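Periplasmic binding protein (Pseudomonas aeruginosa, PDB 2R79) binds heme and, as a periplasmic binding protein, probably delivers it to an inner-membrane ABC transporter. Local coordinates at residues 1-5 / 104-109. Numbering follows the deposited sequence.
Sequences LPQRW and LGDWLG
The N-terminal residues 1-5, extended except for a kink at Gln-3 (phi/psi -107/-31), run past the C-terminal turn of helix 94-108 and Gly-109 just after it, with Leu-1 and Trp-107 nearest (CA to CA 5.9 Å) and 306 Å² buried in all. Residues 104-108 are helical; Gly-109 leaves the helix with phi/psi 80/25, and its N bonds back to Asp-106 O (3.1 Å) and, weakly, Gly-105 O (2.9 Å), a Schellman motif. Leu-1 (mt) lies over this C-terminal end: CD2 is 3.7 Å from Asp-106 O, and CD1 is 3.9 Å from Gly-109 CA, on the side where a CB would clash. Pro-2 sets its CG 4.2 Å from Trp-107 CB. Trp-5 (chi1 -64°, chi2 48°) points its six-membered ring at the helix; CZ3 is 4.0 Å from Leu-104 CD2 (mt), CH2 3.6 Å from Trp-107 CB, and the ring edge meets Trp-107 O. Trp-5 NE1 donates a hydrogen bond to Pro-2 O (3.1 Å), fixing the indole within its own segment, while Gln-3 (chi1 to chi3 all near -60°) folds back to hydrogen-bond from NE2 to Leu-1 O (2.9 Å). No direct hydrogen bond joins the segments; one water donates to Pro-2 O (2.5 Å) and Trp-107 O (2.7 Å), satisfying a carbonyl at the helix end. The indole of Trp-107 (chi1 -54°, chi2 -35°) leads away from 1-5 to a cation-pi contact with Arg-84. This is helix-on-sheet packing in an alpha/beta lobe, away from the heme: Trp-5 opens strand 5-7, between strands 25-28 and 62-65 of a parallel sheet, and the C-terminal end of helix 94-108 packs against this part of it, with Trp-5 and Trp-107 both touching Ile-62.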
loop_
_atom_site.group_PDB
_atom_site.type_symbol
_atom_site.label_atom_id
_atom_site.label_comp_id
_atom_site.label_asym_id
_atom_site.label_seq_id
_atom_site.Cartn_x
_atom_site.Cartn_y
_atom_site.Cartn_z
ATOM N N LEU A 1 -13.171 -35.007 -24.328
ATOM C CA LEU A 1 -12.916 -33.535 -24.227
ATOM C C LEU A 1 -11.528 -33.258 -23.662
ATOM O O LEU A 1 -11.114 -33.877 -22.685
ATOM C CB LEU A 1 -13.957 -32.876 -23.322
ATOM C CG LEU A 1 -15.425 -32.997 -23.729
ATOM C CD1 LEU A 1 -16.290 -32.298 -22.690
ATOM C CD2 LEU A 1 -15.635 -32.389 -25.108
ATOM N N PRO A 2 -10.791 -32.320 -24.272
ATOM C CA PRO A 2 -9.444 -31.989 -23.791
ATOM C C PRO A 2 -9.418 -31.565 -22.322
ATOM O O PRO A 2 -10.280 -30.810 -21.868
ATOM C CB PRO A 2 -9.001 -30.874 -24.743
ATOM C CG PRO A 2 -10.292 -30.271 -25.204
ATOM C CD PRO A 2 -11.158 -31.479 -25.421
ATOM N N GLN A 3 -8.421 -32.055 -21.584
ATOM C CA GLN A 3 -8.282 -31.742 -20.164
ATOM C C GLN A 3 -7.147 -30.776 -19.858
ATOM O O GLN A 3 -7.221 -30.009 -18.899
ATOM C CB GLN A 3 -8.073 -33.023 -19.361
ATOM C CG GLN A 3 -9.233 -33.985 -19.440
ATOM C CD GLN A 3 -10.531 -33.356 -19.001
ATOM O OE1 GLN A 3 -10.665 -32.918 -17.859
ATOM N NE2 GLN A 3 -11.501 -33.303 -19.909
ATOM N N ARG A 4 -6.087 -30.827 -20.656
ATOM C CA ARG A 4 -4.952 -29.937 -20.452
ATOM C C ARG A 4 -4.845 -28.973 -21.628
ATOM O O ARG A 4 -4.558 -29.375 -22.754
ATOM C CB ARG A 4 -3.655 -30.735 -20.310
ATOM C CG ARG A 4 -3.679 -31.805 -19.215
ATOM C CD ARG A 4 -2.263 -32.133 -18.747
ATOM N NE ARG A 4 -1.949 -31.452 -17.492
ATOM C CZ ARG A 4 -0.778 -30.890 -17.210
ATOM N NH1 ARG A 4 0.204 -30.919 -18.096
ATOM N NH2 ARG A 4 -0.589 -30.302 -16.034
ATOM N N TRP A 5 -5.076 -27.697 -21.348
ATOM C CA TRP A 5 -5.040 -26.658 -22.371
ATOM C C TRP A 5 -3.884 -25.684 -22.221
ATOM O O TRP A 5 -3.510 -25.306 -21.114
ATOM C CB TRP A 5 -6.318 -25.819 -22.325
ATOM C CG TRP A 5 -7.595 -26.522 -22.630
ATOM C CD1 TRP A 5 -8.033 -27.707 -22.113
ATOM C CD2 TRP A 5 -8.657 -26.027 -23.454
ATOM N NE1 TRP A 5 -9.306 -27.978 -22.558
ATOM C CE2 TRP A 5 -9.712 -26.963 -23.383
ATOM C CE3 TRP A 5 -8.820 -24.880 -24.242
ATOM C CZ2 TRP A 5 -10.917 -26.788 -24.071
ATOM C CZ3 TRP A 5 -10.018 -24.704 -24.926
ATOM C CH2 TRP A 5 -11.054 -25.656 -24.835
ATOM N N LEU A 104 -15.099 -22.908 -28.337
ATOM C CA LEU A 104 -14.637 -23.030 -26.958
ATOM C C LEU A 104 -15.691 -23.728 -26.120
ATOM O O LEU A 104 -15.378 -24.601 -25.313
ATOM C CB LEU A 104 -14.338 -21.656 -26.363
ATOM C CG LEU A 104 -13.166 -20.892 -26.980
ATOM C CD1 LEU A 104 -12.992 -19.564 -26.257
ATOM C CD2 LEU A 104 -11.895 -21.726 -26.882
ATOM N N GLY A 105 -16.944 -23.344 -26.322
ATOM C CA GLY A 105 -18.023 -23.959 -25.577
ATOM C C GLY A 105 -18.050 -25.460 -25.790
ATOM O O GLY A 105 -18.172 -26.225 -24.835
ATOM N N ASP A 106 -17.917 -25.885 -27.044
ATOM C CA ASP A 106 -17.942 -27.303 -27.364
ATOM C C ASP A 106 -16.759 -28.079 -26.800
ATOM O O ASP A 106 -16.950 -29.125 -26.184
ATOM C CB ASP A 106 -18.017 -27.518 -28.881
ATOM C CG ASP A 106 -19.374 -27.138 -29.463
ATOM O OD1 ASP A 106 -20.373 -27.124 -28.709
ATOM O OD2 ASP A 106 -19.444 -26.866 -30.683
ATOM N N TRP A 107 -15.543 -27.587 -27.006
ATOM C CA TRP A 107 -14.374 -28.295 -26.492
ATOM C C TRP A 107 -14.328 -28.297 -24.965
ATOM O O TRP A 107 -13.621 -29.103 -24.362
ATOM C CB TRP A 107 -13.075 -27.688 -27.033
ATOM C CG TRP A 107 -13.006 -27.586 -28.525
ATOM C CD1 TRP A 107 -13.529 -28.463 -29.433
ATOM C CD2 TRP A 107 -12.372 -26.550 -29.286
ATOM N NE1 TRP A 107 -13.264 -28.034 -30.714
ATOM C CE2 TRP A 107 -12.556 -26.862 -30.653
ATOM C CE3 TRP A 107 -11.666 -25.387 -28.947
ATOM C CZ2 TRP A 107 -12.060 -26.050 -31.684
ATOM C CZ3 TRP A 107 -11.171 -24.576 -29.976
ATOM C CH2 TRP A 107 -11.375 -24.915 -31.327
ATOM N N LEU A 108 -15.086 -27.400 -24.345
ATOM C CA LEU A 108 -15.120 -27.280 -22.887
ATOM C C LEU A 108 -16.315 -28.031 -22.298
ATOM O O LEU A 108 -16.375 -28.281 -21.094
ATOM C CB LEU A 108 -15.200 -25.797 -22.505
ATOM C CG LEU A 108 -14.145 -25.093 -21.643
ATOM C CD1 LEU A 108 -12.790 -25.774 -21.703
ATOM C CD2 LEU A 108 -14.049 -23.647 -22.123
ATOM N N GLY A 109 -17.274 -28.368 -23.156
ATOM C CA GLY A 109 -18.453 -29.083 -22.710
ATOM C C GLY A 109 -19.519 -28.221 -22.065
ATOM O O GLY A 109 -20.316 -28.714 -21.270
HETATM O O HOH W 1 -12.510 -29.598 -21.938
#